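Local coordinates for protein thiamine pyrophosphokinase (Bacillus subtilis, PDB 3LM8) that transfers pyrophosphate from ATP to thiamine, giving thiamine diphosphate and AMP, and takes part in thiamine salvage, at residues E47-F52 with L86-E91; G101-R106 with L129-N134; Q115-G120 with I136-P141; I155-F160 with T170-P175. The protein carries 1 engineered substitution. All coordinates share one frame; numbering follows the deposited sequence.

Contact 1: residues E47-F52 with L86-E91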
# COMPACT_ATOMS: atom_id res chain seq x y z
N GLU A 47 -3.53 -5.08 17.22
CA GLU A 47 -2.80 -4.00 17.86
C GLU A 47 -3.33 -2.71 17.22
O GLU A 47 -4.08 -2.76 16.24
CB GLU A 47 -1.29 -4.10 17.59
CG GLU A 47 -0.67 -5.49 17.72
CD GLU A 47 -0.51 -6.00 19.16
OE1 GLU A 47 -0.04 -7.16 19.31
OE2 GLU A 47 -0.85 -5.26 20.12
N ALA A 48 -2.93 -1.57 17.77
CA ALA A 48 -3.34 -0.27 17.25
C ALA A 48 -2.22 0.71 17.55
O ALA A 48 -1.66 0.71 18.65
CB ALA A 48 -4.66 0.18 17.90
N PHE A 49 -1.89 1.55 16.57
CA PHE A 49 -0.83 2.54 16.73
C PHE A 49 -1.32 3.98 16.59
O PHE A 49 -2.22 4.28 15.80
CB PHE A 49 0.27 2.29 15.70
CG PHE A 49 0.92 0.95 15.82
CD1 PHE A 49 0.22 -0.21 15.52
CD2 PHE A 49 2.26 0.84 16.20
CE1 PHE A 49 0.84 -1.46 15.60
CE2 PHE A 49 2.90 -0.41 16.28
CZ PHE A 49 2.19 -1.56 15.98
N GLY A 50 -0.70 4.88 17.35
CA GLY A 50 -1.08 6.28 17.29
C GLY A 50 -1.71 6.74 18.59
O GLY A 50 -1.72 6.01 19.58
N ASP A 51 -2.24 7.96 18.58
CA ASP A 51 -2.89 8.50 19.77
C ASP A 51 -4.35 8.75 19.45
O ASP A 51 -4.82 8.41 18.36
CB ASP A 51 -2.23 9.81 20.20
CG ASP A 51 -2.17 10.82 19.09
OD1 ASP A 51 -3.23 11.10 18.50
OD2 ASP A 51 -1.07 11.33 18.80
N PHE A 52 -5.07 9.37 20.37
CA PHE A 52 -6.47 9.63 20.15
C PHE A 52 -6.82 11.08 19.86
O PHE A 52 -7.99 11.39 19.67
CB PHE A 52 -7.29 9.17 21.37
CG PHE A 52 -7.21 7.68 21.63
CD1 PHE A 52 -6.10 7.12 22.25
CD2 PHE A 52 -8.24 6.84 21.21
CE1 PHE A 52 -6.00 5.74 22.44
CE2 PHE A 52 -8.15 5.46 21.40
CZ PHE A 52 -7.03 4.91 22.01
N LEU A 86 4.39 0.08 10.58
CA LEU A 86 5.10 -0.69 9.56
C LEU A 86 6.30 -1.45 10.12
O LEU A 86 6.55 -2.58 9.72
CB LEU A 86 5.53 0.22 8.42
CG LEU A 86 6.03 -0.52 7.17
CD1 LEU A 86 4.95 -1.48 6.67
CD2 LEU A 86 6.41 0.51 6.10
N ASP A 87 7.04 -0.83 11.04
CA ASP A 87 8.19 -1.50 11.66
C ASP A 87 7.72 -2.75 12.40
O ASP A 87 8.35 -3.80 12.35
CB ASP A 87 8.90 -0.58 12.66
CG ASP A 87 9.69 0.52 11.99
OD1 ASP A 87 10.22 0.29 10.89
OD2 ASP A 87 9.80 1.61 12.58
N TRP A 88 6.60 -2.61 13.11
CA TRP A 88 6.02 -3.71 13.87
C TRP A 88 5.68 -4.86 12.93
O TRP A 88 5.90 -6.03 13.26
CB TRP A 88 4.76 -3.23 14.58
CG TRP A 88 4.14 -4.23 15.50
CD1 TRP A 88 4.40 -4.40 16.82
CD2 TRP A 88 3.18 -5.23 15.15
NE1 TRP A 88 3.66 -5.43 17.33
CE2 TRP A 88 2.90 -5.96 16.32
CE3 TRP A 88 2.53 -5.58 13.96
CZ2 TRP A 88 1.99 -7.03 16.34
CZ3 TRP A 88 1.62 -6.64 13.98
CH2 TRP A 88 1.36 -7.35 15.17
N ALA A 89 5.12 -4.52 11.77
CA ALA A 89 4.73 -5.51 10.78
C ALA A 89 5.91 -6.13 10.03
O ALA A 89 5.94 -7.34 9.81
CB ALA A 89 3.74 -4.89 9.81
N LEU A 90 6.89 -5.30 9.63
CA LEU A 90 8.06 -5.82 8.93
C LEU A 90 8.78 -6.79 9.86
O LEU A 90 9.29 -7.83 9.44
CB LEU A 90 9.01 -4.69 8.51
CG LEU A 90 8.53 -3.81 7.35
CD1 LEU A 90 9.51 -2.70 7.08
CD2 LEU A 90 8.34 -4.66 6.11
N GLU A 91 8.81 -6.46 11.14
CA GLU A 91 9.46 -7.33 12.10
C GLU A 91 8.79 -8.71 12.06
O GLU A 91 9.47 -9.73 11.91
CB GLU A 91 9.38 -6.71 13.49
CG GLU A 91 10.18 -7.41 14.57
CD GLU A 91 9.41 -8.55 15.21
OE1 GLU A 91 8.23 -8.33 15.56
OE2 GLU A 91 9.99 -9.65 15.39
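Trp88 sets its CG anti to the backbone N (chi1 -174°), which sends the indole from helix 81-92 toward Glu47 and Phe49. Phe49 places its CG anti to the carbonyl carbon (chi1 -61°), and its ring extends toward the helix from the strand. The two rings form an offset edge-to-face pair. The edge of Phe49 meets the face of the five-membered ring of Trp88, with planes 69° apart and centroids 5.2 Å apart. CZ of Phe49 leads, lying 3.3 Å from Trp88 CG. The same Phe49 CZ is 3.4 Å from Trp88 CB, so it also touches the root of the indole. Glu47 meets the other end of the indole, at the six-membered ring. Its chain bends at chi2, and the CG methylene carries the touch: Glu47 CG is 3.4 Å from Trp88 CZ2. The carboxylate follows beside it, with Glu47 OE1 3.6 Å from Trp88 CZ2. The contact is therefore mainly carbon against aromatic carbon. Trp88 also makes a cation-pi contact with Lys92, one turn further along its helix. The pairing joins strand and helix in the catalytic part of the enzyme. Strand 47-49 runs parallel between strands 26-31 and 71-73; Trp88 touches Ile29 of the former, and Phe49 meets Tyr73 of the latter. Helix 81-92 also packs Leu86, Ala89 and Leu90 against Ile97 of strand 96-100.

Contact 2: residues G101-R106 with L129-N134. With PO4 (phosphate ion), chain F.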
# COMPACT_ATOMS: atom_id res chain seq x y z
N GLY A 101 -6.32 3.27 3.62
CA GLY A 101 -6.49 4.58 4.23
C GLY A 101 -5.20 5.32 4.03
O GLY A 101 -4.70 6.04 4.90
N ILE A 102 -4.66 5.13 2.83
CA ILE A 102 -3.40 5.70 2.44
C ILE A 102 -3.50 6.94 1.56
O ILE A 102 -2.50 7.60 1.25
CB ILE A 102 -2.59 4.58 1.75
CG1 ILE A 102 -1.52 4.09 2.72
CG2 ILE A 102 -2.04 5.05 0.41
CD1 ILE A 102 -0.66 2.98 2.15
N THR A 103 -4.72 7.27 1.16
CA THR A 103 -4.95 8.45 0.35
C THR A 103 -5.93 9.35 1.08
O THR A 103 -6.66 8.89 1.94
CB THR A 103 -5.50 8.07 -1.02
OG1 THR A 103 -6.60 7.18 -0.86
CG2 THR A 103 -4.42 7.39 -1.85
N GLY A 104 -5.91 10.63 0.75
CA GLY A 104 -6.80 11.56 1.40
C GLY A 104 -6.61 12.95 0.84
O GLY A 104 -5.84 13.15 -0.11
N GLY A 105 -7.32 13.91 1.44
CA GLY A 105 -7.26 15.30 1.01
C GLY A 105 -5.87 15.90 1.03
O GLY A 105 -5.49 16.60 0.09
N ARG A 106 -5.12 15.63 2.09
CA ARG A 106 -3.78 16.17 2.20
C ARG A 106 -2.81 15.33 1.40
O ARG A 106 -2.62 14.15 1.69
CB ARG A 106 -3.34 16.23 3.67
CG ARG A 106 -3.90 17.43 4.41
CD ARG A 106 -2.90 18.00 5.38
NE ARG A 106 -2.83 17.19 6.59
CZ ARG A 106 -1.78 17.15 7.41
NH1 ARG A 106 -0.69 17.88 7.16
NH2 ARG A 106 -1.82 16.38 8.48
N LEU A 129 0.14 -0.88 -1.44
CA LEU A 129 -0.72 0.17 -0.88
C LEU A 129 -2.04 0.05 -1.62
O LEU A 129 -2.04 -0.15 -2.83
CB LEU A 129 -0.15 1.57 -1.11
CG LEU A 129 1.32 1.89 -0.83
CD1 LEU A 129 1.51 3.39 -1.04
CD2 LEU A 129 1.73 1.48 0.59
N ILE A 130 -3.15 0.18 -0.92
CA ILE A 130 -4.45 0.04 -1.57
C ILE A 130 -5.53 1.05 -1.18
O ILE A 130 -5.71 1.36 -0.00
CB ILE A 130 -5.07 -1.33 -1.29
CG1 ILE A 130 -4.08 -2.45 -1.62
CG2 ILE A 130 -6.37 -1.48 -2.09
CD1 ILE A 130 -4.61 -3.82 -1.27
N ASP A 131 -6.25 1.52 -2.19
CA ASP A 131 -7.37 2.44 -1.99
C ASP A 131 -8.49 2.06 -2.96
O ASP A 131 -8.38 1.08 -3.70
CB ASP A 131 -6.93 3.91 -2.15
CG ASP A 131 -6.89 4.38 -3.60
OD1 ASP A 131 -6.12 3.80 -4.39
OD2 ASP A 131 -7.62 5.34 -3.95
N LYS A 132 -9.57 2.83 -2.94
CA LYS A 132 -10.73 2.57 -3.79
C LYS A 132 -10.41 2.30 -5.27
O LYS A 132 -11.12 1.54 -5.92
CB LYS A 132 -11.70 3.75 -3.66
CG LYS A 132 -12.80 3.82 -4.72
CD LYS A 132 -13.42 5.22 -4.75
CE LYS A 132 -14.42 5.37 -5.89
NZ LYS A 132 -15.56 4.41 -5.79
N GLN A 133 -9.36 2.90 -5.81
CA GLN A 133 -9.06 2.64 -7.21
C GLN A 133 -7.60 2.51 -7.60
O GLN A 133 -7.26 2.63 -8.78
CB GLN A 133 -9.76 3.68 -8.13
CG GLN A 133 -9.66 5.13 -7.70
CD GLN A 133 -10.61 6.02 -8.49
OE1 GLN A 133 -10.47 6.16 -9.71
NE2 GLN A 133 -11.59 6.62 -7.81
N ASN A 134 -6.74 2.24 -6.62
CA ASN A 134 -5.32 2.10 -6.91
C ASN A 134 -4.60 1.05 -6.07
O ASN A 134 -4.99 0.75 -4.94
CB ASN A 134 -4.60 3.44 -6.75
CG ASN A 134 -5.23 4.54 -7.57
OD1 ASN A 134 -6.24 5.13 -7.17
ND2 ASN A 134 -4.65 4.83 -8.73
P PO4 F . -7.96 14.89 5.00
O1 PO4 F . -6.92 14.15 4.23
O2 PO4 F . -7.62 14.83 6.45
O3 PO4 F . -7.99 16.31 4.56
O4 PO4 F . -9.29 14.26 4.78
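Ile102 and Leu129 meet at about a right angle, end branch against end branch. The delta carbon of Ile102 does the touching: Ile102 CD1 lies 3.2 Å from Leu129 CD2. It also reaches back along the leucine, with Ile102 CD1 3.6 Å from Leu129 CB. Thr103 and Asp131 form a second crossing, again nearly perpendicular. In Thr103 the hydroxyl sits between the backbone N and the carbonyl carbon (chi1 49°), where it faces the aspartate. Thr103 OG1 is 3.5 Å from Asp131 CB and 3.7 Å from Asp131 OD2. Ile130, between the two strand partners, points its CB away from the loop. Past Asp131 the chain turns, and a backbone hydrogen bond from Asp131 N to Asn134 O (3.1 Å) closes the turn. At the far end of the loop Arg106 N donates to O1 of a phosphate ion at 3.2 Å, with an N-H...O angle of 160°. Gly105 N is 2.8 Å from the same phosphate O1. Gly104 and Gly105 bring bare backbone to the ion, which probably came from the crystallisation liquor. The loop leads from strand 96-100 into helix 107-122. Phe110 of that helix touches both Ile102 and Thr103, while Ile114 and Leu117 pack on Leu129. Strand 126-131 lies in the sheet between strands 96-100 and 134-139.

Contact 3: residues Q115-G120 with I136-P141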
# COMPACT_ATOMS: atom_id res chain seq x y z
N GLN A 115 6.91 6.97 0.38
CA GLN A 115 8.28 6.79 0.84
C GLN A 115 8.35 5.51 1.67
O GLN A 115 9.37 4.82 1.67
CB GLN A 115 8.72 7.97 1.69
CG GLN A 115 8.53 9.33 1.03
CD GLN A 115 9.43 9.54 -0.17
OE1 GLN A 115 8.99 9.44 -1.32
NE2 GLN A 115 10.71 9.84 0.09
N LEU A 116 7.28 5.21 2.40
CA LEU A 116 7.23 4.01 3.23
C LEU A 116 7.57 2.76 2.43
O LEU A 116 8.21 1.85 2.94
CB LEU A 116 5.83 3.84 3.85
CG LEU A 116 5.36 4.78 4.97
CD1 LEU A 116 6.27 4.66 6.17
CD2 LEU A 116 5.35 6.21 4.50
N LEU A 117 7.14 2.72 1.17
CA LEU A 117 7.40 1.58 0.31
C LEU A 117 8.90 1.33 0.11
O LEU A 117 9.34 0.20 -0.16
CB LEU A 117 6.75 1.80 -1.04
CG LEU A 117 5.23 1.87 -1.04
CD1 LEU A 117 4.74 2.46 -2.36
CD2 LEU A 117 4.67 0.49 -0.79
N TYR A 118 9.68 2.41 0.22
CA TYR A 118 11.12 2.36 0.05
C TYR A 118 11.72 1.48 1.13
O TYR A 118 12.63 0.70 0.87
CB TYR A 118 11.71 3.77 0.14
CG TYR A 118 13.18 3.81 -0.22
CD1 TYR A 118 13.60 3.52 -1.52
CD2 TYR A 118 14.16 4.05 0.74
CE1 TYR A 118 14.95 3.46 -1.84
CE2 TYR A 118 15.52 4.00 0.43
CZ TYR A 118 15.90 3.69 -0.87
OH TYR A 118 17.23 3.58 -1.20
N LYS A 119 11.19 1.60 2.34
CA LYS A 119 11.65 0.83 3.49
C LYS A 119 11.37 -0.65 3.28
O LYS A 119 11.97 -1.51 3.92
CB LYS A 119 10.93 1.33 4.75
CG LYS A 119 11.50 0.85 6.06
CD LYS A 119 10.81 1.55 7.22
CE LYS A 119 11.58 1.42 8.52
NZ LYS A 119 11.01 2.29 9.58
N GLY A 120 10.45 -0.95 2.37
CA GLY A 120 10.10 -2.33 2.10
C GLY A 120 11.04 -3.06 1.17
O GLY A 120 11.21 -4.27 1.30
N ILE A 136 -0.54 0.39 -5.31
CA ILE A 136 0.81 0.86 -5.53
C ILE A 136 1.81 -0.13 -4.97
O ILE A 136 1.59 -0.71 -3.91
CB ILE A 136 1.03 2.23 -4.86
CG1 ILE A 136 0.04 3.23 -5.44
CG2 ILE A 136 2.45 2.72 -5.11
CD1 ILE A 136 -0.18 4.41 -4.59
N GLN A 137 2.90 -0.33 -5.70
CA GLN A 137 3.94 -1.26 -5.28
C GLN A 137 5.27 -0.87 -5.89
O GLN A 137 5.34 -0.43 -7.04
CB GLN A 137 3.58 -2.68 -5.69
CG GLN A 137 3.81 -3.72 -4.62
CD GLN A 137 3.51 -5.13 -5.11
OE1 GLN A 137 2.38 -5.44 -5.50
NE2 GLN A 137 4.53 -5.99 -5.11
N MSE A 138 6.33 -1.02 -5.11
CA MSE A 138 7.66 -0.70 -5.57
C MSE A 138 8.46 -1.97 -5.76
O MSE A 138 8.28 -2.94 -5.03
CB MSE A 138 8.37 0.20 -4.55
CG MSE A 138 8.16 1.68 -4.80
SE MSE A 138 9.28 2.78 -3.66
CE MSE A 138 10.70 1.52 -3.27
N PHE A 139 9.34 -1.97 -6.75
CA PHE A 139 10.15 -3.15 -6.99
C PHE A 139 11.61 -2.86 -7.22
O PHE A 139 11.98 -1.86 -7.86
CB PHE A 139 9.66 -3.94 -8.21
CG PHE A 139 8.27 -4.48 -8.09
CD1 PHE A 139 7.17 -3.66 -8.34
CD2 PHE A 139 8.05 -5.81 -7.76
CE1 PHE A 139 5.87 -4.16 -8.28
CE2 PHE A 139 6.76 -6.33 -7.69
CZ PHE A 139 5.66 -5.50 -7.95
N PRO A 140 12.48 -3.71 -6.67
CA PRO A 140 13.92 -3.55 -6.86
C PRO A 140 14.20 -4.24 -8.20
O PRO A 140 13.29 -4.81 -8.81
CB PRO A 140 14.51 -4.32 -5.68
CG PRO A 140 13.50 -5.45 -5.47
CD PRO A 140 12.18 -4.70 -5.62
N PRO A 141 15.44 -4.19 -8.69
CA PRO A 141 15.67 -4.87 -9.97
C PRO A 141 15.26 -6.36 -9.90
O PRO A 141 15.39 -7.01 -8.87
CB PRO A 141 17.17 -4.67 -10.18
CG PRO A 141 17.34 -3.24 -9.66
CD PRO A 141 16.56 -3.29 -8.36
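Leu117, Ile136 and Met138 pack helix 107-122, the helix of a beta-alpha-beta crossover, onto strand 134-139. The helix links the parallel strands 96-100 and 126-131, and here it reaches past them to strand 134-139. That strand forms a hairpin with strand 126-131. The short helix and strand segments approach to 8.2 Å between axes, at 42° between their directions. Leu117 points its CB toward the strand. Its CD1 branch meets the gamma methyl of the isoleucine, with Leu117 CD1 3.6 Å from Ile136 CG2. These two side chains cross at about a right angle. In Ile136 the CG2 methyl is anti to the backbone N, the position from which it meets the leucine. Met138 is a selenomethionine, and its side chain stays extended through chi2. This brings the selenium to the root of Leu117, with Met138 SE 3.8 Å from Leu117 CB. The chain then bends at chi3 (24°), and the end methyl turns along the helix backbone toward Tyr118. The tyrosine ring meets this methyl obliquely, with Tyr118 CD1 3.9 Å from Met138 CE, although the CB of Tyr118 points away from the strand. Leu117, Ile136 and Met138 thus form an apolar layer between helix and strand, with Tyr118 at its rim. Ile127 of strand 126-131 also packs on Leu117. The selenomethionine methyl also touches main chain: Met138 CE lies 3.6 Å from Leu117 O and 3.5 Å from Tyr118 CA.

Contact 4: residues I155-F160 with T170-P175. With VIB (3-(4-amino-2-methyl-pyrimidin-5-ylmethyl)-5-(2-hydroxy-ethyl)-4-methyl-thiazol-3-ium), chain E.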
# COMPACT_ATOMS: atom_id res chain seq x y z
N ILE A 155 -2.08 0.16 -15.86
CA ILE A 155 -0.89 -0.26 -15.13
C ILE A 155 0.16 0.76 -15.52
O ILE A 155 0.56 0.79 -16.67
CB ILE A 155 -0.40 -1.62 -15.62
CG1 ILE A 155 -1.43 -2.70 -15.29
CG2 ILE A 155 0.96 -1.94 -15.02
CD1 ILE A 155 -1.45 -3.81 -16.32
N SER A 156 0.59 1.59 -14.57
CA SER A 156 1.60 2.60 -14.85
C SER A 156 2.90 2.28 -14.12
O SER A 156 2.89 1.68 -13.05
CB SER A 156 1.11 3.98 -14.41
OG SER A 156 -0.07 4.34 -15.11
N PHE A 157 4.02 2.69 -14.70
CA PHE A 157 5.32 2.45 -14.08
C PHE A 157 6.03 3.78 -13.92
O PHE A 157 6.05 4.60 -14.84
CB PHE A 157 6.18 1.53 -14.95
CG PHE A 157 5.71 0.10 -14.98
CD1 PHE A 157 5.81 -0.70 -13.85
CD2 PHE A 157 5.20 -0.45 -16.15
CE1 PHE A 157 5.41 -2.03 -13.88
CE2 PHE A 157 4.80 -1.78 -16.19
CZ PHE A 157 4.90 -2.57 -15.06
N ILE A 158 6.62 4.01 -12.75
CA ILE A 158 7.32 5.26 -12.51
C ILE A 158 8.64 5.03 -11.79
O ILE A 158 8.68 4.38 -10.75
CB ILE A 158 6.44 6.21 -11.69
CG1 ILE A 158 5.09 6.36 -12.38
CG2 ILE A 158 7.13 7.55 -11.55
CD1 ILE A 158 4.09 7.13 -11.58
N PRO A 159 9.73 5.58 -12.34
CA PRO A 159 11.07 5.44 -11.75
C PRO A 159 11.06 6.12 -10.39
O PRO A 159 10.33 7.09 -10.20
CB PRO A 159 11.97 6.19 -12.74
CG PRO A 159 11.18 6.18 -14.05
CD PRO A 159 9.76 6.38 -13.58
N PHE A 160 11.87 5.62 -9.45
CA PHE A 160 11.92 6.22 -8.12
C PHE A 160 13.22 6.95 -7.77
O PHE A 160 13.36 8.13 -8.06
CB PHE A 160 11.61 5.18 -7.05
CG PHE A 160 11.42 5.77 -5.68
CD1 PHE A 160 12.47 5.82 -4.76
CD2 PHE A 160 10.19 6.31 -5.31
CE1 PHE A 160 12.30 6.39 -3.50
CE2 PHE A 160 10.00 6.88 -4.05
CZ PHE A 160 11.06 6.92 -3.14
N THR A 170 6.23 -7.02 -21.46
CA THR A 170 5.66 -8.02 -22.34
C THR A 170 4.25 -8.38 -21.93
O THR A 170 4.01 -8.74 -20.78
CB THR A 170 6.50 -9.30 -22.32
OG1 THR A 170 7.84 -8.99 -22.72
CG2 THR A 170 5.91 -10.34 -23.26
N GLY A 171 3.33 -8.31 -22.89
CA GLY A 171 1.94 -8.61 -22.62
C GLY A 171 1.23 -7.28 -22.40
O GLY A 171 0.08 -7.22 -21.95
N PHE A 172 1.93 -6.21 -22.75
CA PHE A 172 1.41 -4.87 -22.59
C PHE A 172 1.02 -4.20 -23.91
O PHE A 172 1.61 -4.47 -24.96
CB PHE A 172 2.43 -3.99 -21.85
CG PHE A 172 2.69 -4.42 -20.43
CD1 PHE A 172 2.33 -3.60 -19.37
CD2 PHE A 172 3.30 -5.64 -20.16
CE1 PHE A 172 2.57 -3.99 -18.05
CE2 PHE A 172 3.55 -6.04 -18.84
CZ PHE A 172 3.18 -5.21 -17.79
N LYS A 173 0.03 -3.33 -23.84
CA LYS A 173 -0.43 -2.60 -25.01
C LYS A 173 0.75 -1.82 -25.57
O LYS A 173 0.91 -1.71 -26.78
CB LYS A 173 -1.55 -1.64 -24.60
CG LYS A 173 -2.09 -0.73 -25.69
CD LYS A 173 -3.39 -0.11 -25.19
CE LYS A 173 -4.02 0.86 -26.16
NZ LYS A 173 -5.36 1.26 -25.64
N TYR A 174 1.59 -1.29 -24.68
CA TYR A 174 2.76 -0.50 -25.06
C TYR A 174 4.07 -1.20 -24.68
O TYR A 174 4.66 -0.89 -23.66
CB TYR A 174 2.69 0.88 -24.39
CG TYR A 174 1.54 1.75 -24.87
CD1 TYR A 174 1.64 2.50 -26.04
CD2 TYR A 174 0.35 1.82 -24.14
CE1 TYR A 174 0.59 3.30 -26.48
CE2 TYR A 174 -0.71 2.61 -24.57
CZ TYR A 174 -0.59 3.35 -25.74
OH TYR A 174 -1.63 4.14 -26.16
N PRO A 175 4.53 -2.13 -25.52
CA PRO A 175 5.76 -2.89 -25.29
C PRO A 175 7.01 -2.03 -25.11
O PRO A 175 7.03 -0.85 -25.47
CB PRO A 175 5.86 -3.77 -26.53
CG PRO A 175 4.43 -4.00 -26.88
CD PRO A 175 3.86 -2.60 -26.74
CM2 VIB E . 6.00 2.35 -22.29
N4A VIB E . 3.33 5.41 -24.87
CM4 VIB E . -1.61 6.27 -22.61
O1 VIB E . -1.59 10.03 -23.47
C7 VIB E . -1.45 10.39 -22.09
C6 VIB E . -1.38 9.12 -21.24
C2 VIB E . 1.99 7.16 -22.32
S1 VIB E . 1.45 8.69 -21.67
C5 VIB E . -0.23 8.23 -21.73
C4 VIB E . -0.28 6.97 -22.30
N3 VIB E . 0.90 6.43 -22.60
C7A VIB E . 0.99 5.09 -23.21
C4A VIB E . 3.44 4.60 -23.81
N3A VIB E . 4.58 3.93 -23.58
C2A VIB E . 4.69 3.11 -22.53
N1A VIB E . 3.66 2.96 -21.68
C6A VIB E . 2.52 3.60 -21.87
C5A VIB E . 2.36 4.45 -22.95
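The thiamine pocket borders this contact, in the vitamin B1 binding domain, and Tyr174 is one of its residues. Its ring lies with one face against the methylene bridge of bound thiamine. C7A of the ligand sits over the ring centre, 3.3 Å from Tyr174 CE2. On the pyrimidine side, Tyr174 CG is 3.4 Å from ligand C5A. Two residues earlier, Phe172 points toward strand 154-159. Its CE1 corner meets both partners there. Phe157 comes from the opposite direction and puts its edge forward, with Phe157 CE2 3.6 Å from Phe172 CE1. The two ring planes are 44° apart, an oblique pair with centroids 5.9 Å apart. Ile155 comes to the edge of the Phe172 ring, in its plane, with Ile155 CG2 4.0 Å from Phe172 CE1. With CG2 anti to its own backbone N, Ile155 offers this methyl to the ring rather than its longer CG1 branch. The contact links two sheets. Strand 154-159 is an outermost strand of the mixed sheet within this chain, next to strand 207-212. The 170-175 loop joins strands 167-170 and 176-181 of the antiparallel sheet, and Ile146 of strand 142-147 touches both Ile155 and Phe172.

How the contacts relate
From the N terminus, contact 1 comes first and closes the loop from strand 47-49 to helix 81-92. It is complete before contact 2 opens. Contacts 2 and 3 cross: 101-106, 115-120, 129-134 and 136-141 alternate between them, and both tie parts of the crossover to the hairpin that follows. They meet where Leu129 N probably donates to Ile136 O (2.9 Å). A salt bridge from Asp87 OD1 to Lys119 NZ joins the helices of contacts 1 and 3. Contact 4 follows in series and closes a short loop in the thiamine-binding part. Its Phe160 packs on Tyr118 and Met138 of contact 3. All four reach the mixed sheet, with contacts 1 and 4 about 33 Å apart between centres.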